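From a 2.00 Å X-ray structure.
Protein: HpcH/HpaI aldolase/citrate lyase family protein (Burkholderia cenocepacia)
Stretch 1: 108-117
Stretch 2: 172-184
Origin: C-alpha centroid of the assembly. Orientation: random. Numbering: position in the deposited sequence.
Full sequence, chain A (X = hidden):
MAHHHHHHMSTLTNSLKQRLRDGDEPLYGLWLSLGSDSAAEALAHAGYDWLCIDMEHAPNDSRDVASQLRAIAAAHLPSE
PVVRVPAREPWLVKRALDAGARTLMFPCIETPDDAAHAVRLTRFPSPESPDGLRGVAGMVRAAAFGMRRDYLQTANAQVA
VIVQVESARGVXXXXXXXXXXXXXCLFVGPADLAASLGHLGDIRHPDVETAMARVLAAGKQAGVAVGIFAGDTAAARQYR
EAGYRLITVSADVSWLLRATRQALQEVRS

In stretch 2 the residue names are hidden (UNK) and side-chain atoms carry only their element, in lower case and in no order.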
# COMPACT_ATOMS: atom_id res chain seq x y z
N CYS A 108 23.95 17.65 3.00
CA CYS A 108 24.45 18.42 4.14
C CYS A 108 25.79 17.94 4.72
O CYS A 108 25.89 17.74 5.93
CB CYS A 108 23.45 18.33 5.33
SG CYS A 108 21.70 18.70 5.05
N ILE A 109 26.82 17.75 3.90
CA ILE A 109 28.12 17.34 4.46
C ILE A 109 28.96 18.63 4.55
O ILE A 109 29.25 19.24 3.52
CB ILE A 109 28.83 16.30 3.57
CG1 ILE A 109 28.07 14.97 3.55
CG2 ILE A 109 30.28 16.10 4.00
CD1 ILE A 109 28.06 14.19 4.84
N GLU A 110 29.35 19.02 5.76
CA GLU A 110 30.02 20.30 5.95
C GLU A 110 31.44 20.26 6.45
O GLU A 110 32.15 21.27 6.35
CB GLU A 110 29.20 21.11 6.94
CG GLU A 110 27.77 21.23 6.49
CD GLU A 110 27.04 22.29 7.29
OE1 GLU A 110 26.77 23.37 6.74
OE2 GLU A 110 26.81 22.03 8.49
N THR A 111 31.86 19.14 7.03
CA THR A 111 33.21 18.99 7.55
C THR A 111 33.83 17.66 7.14
O THR A 111 33.13 16.74 6.78
CB THR A 111 33.20 19.04 9.08
OG1 THR A 111 32.45 17.93 9.57
CG2 THR A 111 32.53 20.36 9.59
N PRO A 112 35.15 17.55 7.23
CA PRO A 112 35.70 16.28 6.89
C PRO A 112 35.27 15.23 7.91
O PRO A 112 35.14 14.10 7.54
CB PRO A 112 37.23 16.53 6.89
CG PRO A 112 37.44 17.81 7.58
CD PRO A 112 36.18 18.59 7.37
N ASP A 113 35.02 15.60 9.17
CA ASP A 113 34.42 14.64 10.15
C ASP A 113 33.06 14.11 9.71
O ASP A 113 32.84 12.95 9.82
CB ASP A 113 34.32 15.20 11.57
CG ASP A 113 35.66 15.22 12.26
OD1 ASP A 113 36.63 14.75 11.64
OD2 ASP A 113 35.75 15.69 13.42
N ASP A 114 32.19 14.96 9.20
CA ASP A 114 30.93 14.50 8.65
C ASP A 114 31.14 13.47 7.53
O ASP A 114 30.46 12.48 7.46
CB ASP A 114 30.14 15.68 8.00
CG ASP A 114 29.61 16.71 9.02
OD1 ASP A 114 29.63 16.46 10.23
OD2 ASP A 114 29.20 17.78 8.56
N ALA A 115 32.04 13.78 6.60
CA ALA A 115 32.33 12.92 5.44
C ALA A 115 32.89 11.57 5.90
O ALA A 115 32.42 10.51 5.45
CB ALA A 115 33.33 13.62 4.51
N ALA A 116 33.87 11.61 6.80
CA ALA A 116 34.43 10.37 7.39
C ALA A 116 33.35 9.53 8.10
O ALA A 116 33.35 8.32 7.98
CB ALA A 116 35.54 10.72 8.38
N HIS A 117 32.46 10.16 8.84
CA HIS A 117 31.37 9.43 9.54
C HIS A 117 30.44 8.76 8.51
O HIS A 117 30.10 7.61 8.62
CB HIS A 117 30.61 10.37 10.47
CG HIS A 117 29.51 9.70 11.23
ND1 HIS A 117 28.18 10.04 11.10
CD2 HIS A 117 29.53 8.64 12.08
CE1 HIS A 117 27.44 9.27 11.87
NE2 HIS A 117 28.23 8.40 12.47
N UNK A 172 34.32 25.98 2.66
CA UNK A 172 35.62 26.29 3.28
C UNK A 172 36.42 25.02 3.59
O UNK A 172 37.65 25.04 3.58
c UNK A 172 35.43 27.10 4.57
o UNK A 172 33.87 28.83 4.98
c UNK A 172 34.86 28.48 4.31
o UNK A 172 35.41 29.24 3.47
N UNK A 173 35.71 23.91 3.82
CA UNK A 173 36.29 22.67 4.24
C UNK A 173 36.47 21.70 3.07
O UNK A 173 36.89 20.58 3.28
o UNK A 173 37.71 22.19 6.84
c UNK A 173 35.38 22.70 6.70
c UNK A 173 35.35 22.03 5.32
c UNK A 173 36.66 22.35 7.47
o UNK A 173 36.61 22.17 8.69
N UNK A 174 36.21 22.14 1.84
CA UNK A 174 36.03 21.23 0.73
C UNK A 174 37.29 20.48 0.29
O UNK A 174 37.21 19.34 -0.14
c UNK A 174 34.93 20.79 -1.49
c UNK A 174 35.37 21.88 -0.49
c UNK A 174 36.33 22.85 -1.17
N UNK A 175 38.46 21.10 0.42
CA UNK A 175 39.68 20.40 0.07
C UNK A 175 39.91 19.23 1.06
O UNK A 175 40.27 18.14 0.66
o UNK A 175 39.57 24.57 -1.53
c UNK A 175 40.70 22.46 -1.10
c UNK A 175 39.87 23.69 -0.66
c UNK A 175 40.88 21.37 -0.02
o UNK A 175 39.51 23.81 0.55
N UNK A 176 39.66 19.45 2.34
CA UNK A 176 39.84 18.37 3.34
C UNK A 176 38.72 17.30 3.23
O UNK A 176 38.94 16.12 3.54
n UNK A 176 40.93 20.14 7.52
n UNK A 176 39.12 21.09 8.65
c UNK A 176 40.74 20.81 6.22
c UNK A 176 40.18 20.30 8.62
c UNK A 176 39.86 18.96 4.75
n UNK A 176 40.50 19.63 9.72
c UNK A 176 41.05 19.88 5.05
N UNK A 177 37.50 17.73 2.85
CA UNK A 177 36.44 16.76 2.52
C UNK A 177 36.85 15.88 1.34
O UNK A 177 36.75 14.66 1.40
c UNK A 177 34.60 18.10 3.53
c UNK A 177 35.11 17.46 2.24
c UNK A 177 33.47 19.08 3.34
c UNK A 177 34.08 16.47 1.69
N UNK A 178 37.36 16.50 0.29
CA UNK A 178 37.84 15.75 -0.88
C UNK A 178 38.94 14.73 -0.56
O UNK A 178 38.98 13.67 -1.18
c UNK A 178 38.32 16.71 -1.92
N UNK A 179 39.81 15.07 0.38
CA UNK A 179 40.92 14.18 0.76
C UNK A 179 40.50 13.10 1.74
O UNK A 179 41.30 12.24 2.09
c UNK A 179 42.05 14.99 1.37
N UNK A 180 39.23 13.10 2.18
CA UNK A 180 38.73 12.03 3.07
C UNK A 180 38.67 10.69 2.34
O UNK A 180 37.93 10.54 1.33
c UNK A 180 37.34 12.37 3.63
c UNK A 180 36.77 11.27 4.49
o UNK A 180 37.41 13.57 4.41
N UNK A 181 39.41 9.67 2.84
CA UNK A 181 39.35 8.38 2.15
C UNK A 181 37.93 7.81 2.10
O UNK A 181 37.16 7.90 3.06
c UNK A 181 41.26 8.43 3.59
c UNK A 181 40.28 7.49 2.99
c UNK A 181 40.45 9.67 3.89
N UNK A 182 37.55 7.23 0.98
CA UNK A 182 36.19 6.74 0.83
C UNK A 182 35.18 7.71 0.22
O UNK A 182 34.06 7.31 -0.07
N UNK A 183 35.55 8.98 0.04
CA UNK A 183 34.70 9.95 -0.67
C UNK A 183 34.94 9.77 -2.17
O UNK A 183 36.03 10.04 -2.66
c UNK A 183 34.50 11.65 1.14
c UNK A 183 35.01 11.41 -0.26
c UNK A 183 34.39 12.42 -1.24
N UNK A 184 33.95 9.28 -2.91
CA UNK A 184 34.14 8.97 -4.34
C UNK A 184 33.65 10.12 -5.24
O UNK A 184 33.97 10.16 -6.42
o UNK A 184 35.07 6.19 -3.80
c UNK A 184 33.84 6.47 -3.88
c UNK A 184 33.43 7.68 -4.74
o UNK A 184 32.94 5.85 -3.26
O HOH W 1 38.12 12.95 7.05

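Position 172 carries two side-chain carbons, the second bearing two oxygens, a short carboxylate. It makes no contact with stretch 1; the atoms alone identify Asp 172.

Position 173 has three carbons in a chain, the third carrying two oxygens. Its CA-to-CB bond points toward stretch 1, placing the CB of 173 3.4 Å from Glu 110 O and 4.3 Å from Thr 111 CA. This is Glu 173, whose CD lies 3.8 Å from Pro 112 CD. It occupies the N-cap position of helix 174-178.

At position 174 one carbon carries two more, a beta-branched fork of three carbons with CA-to-CB pointing away from stretch 1, hence Val 174. Position 175 again shows three carbons ending in two oxygens, out of reach of stretch 1, so it is Glu 175; its carboxylate is hydrogen-bonded elsewhere in the structure.

Position 176 has three carbons, a nitrogen, then a carbon holding two further nitrogens, and Pro 112 CG lies over one face of this end group. The guanidinium defines Arg 176. Its NH1 is 3.8 Å from Pro 112 CG and donates to Glu 173 OE2 at 2.5 Å, with an N-H...acceptor angle of 151°, in a salt bridge.

Position 177 has four carbons, forked at the first, with one arm two carbons long, packing on Glu 110, Thr 111, Pro 112 and Ala 115: Ile 177. The longer arm places Ile 177 CG1 3.7 Å from Thr 111 C and CD1 3.9 Å from Glu 110 C; the short arm ends with CG2 4.1 Å from Ala 115 CB.

Positions 178 and 179 each have a single carbon and do not touch stretch 1, giving Ala 178 and Ala 179.

At position 180 one carbon carries an oxygen and a carbon, packing on Pro 112, Ala 115 and Ala 116, the pattern of Thr 180. Its CG2 is 3.7 Å from Ala 116 N, and its OG1 is 3.9 Å from Pro 112 CB. A water lies 2.8 Å from Thr 180 OG1 and donates to Pro 112 O at 3.2 Å, bridging the stretches.

Position 181 has three carbons closing a ring onto the backbone N, without contact: Pro 181. Position 182 has no side-chain atoms and is Gly 182. With phi/psi of 92/-9°, a CB would jam against the preceding carbonyl oxygen. The type II turn is closed by the 3.1 Å backbone bond from N of position 183 to Thr 180 O.

Position 183 has one carbon bearing two others, one packing on Ala 115 CB: Val 183, with CG2 4.1 Å from Ala 115 CB. Position 184, two carbons with two oxygens on the second, out of reach, is Asp 184.

The contact works by packing: no direct hydrogen bond crosses it, and 406 Å² is buried over both sides. Helices 112-117 and 174-178 run at 22°, their axes approaching to 8.9 Å. Pro 112 and Ile 177, whose CA atoms are 4.5 Å apart, form its centre. On stretch 1, Asp 114 N donates to Thr 111 OG1 at 3.0 Å, capping the helix that presents Pro 112 and Ala 115.

Stretch 2, residues 172-184: DEVERIAATPGVD
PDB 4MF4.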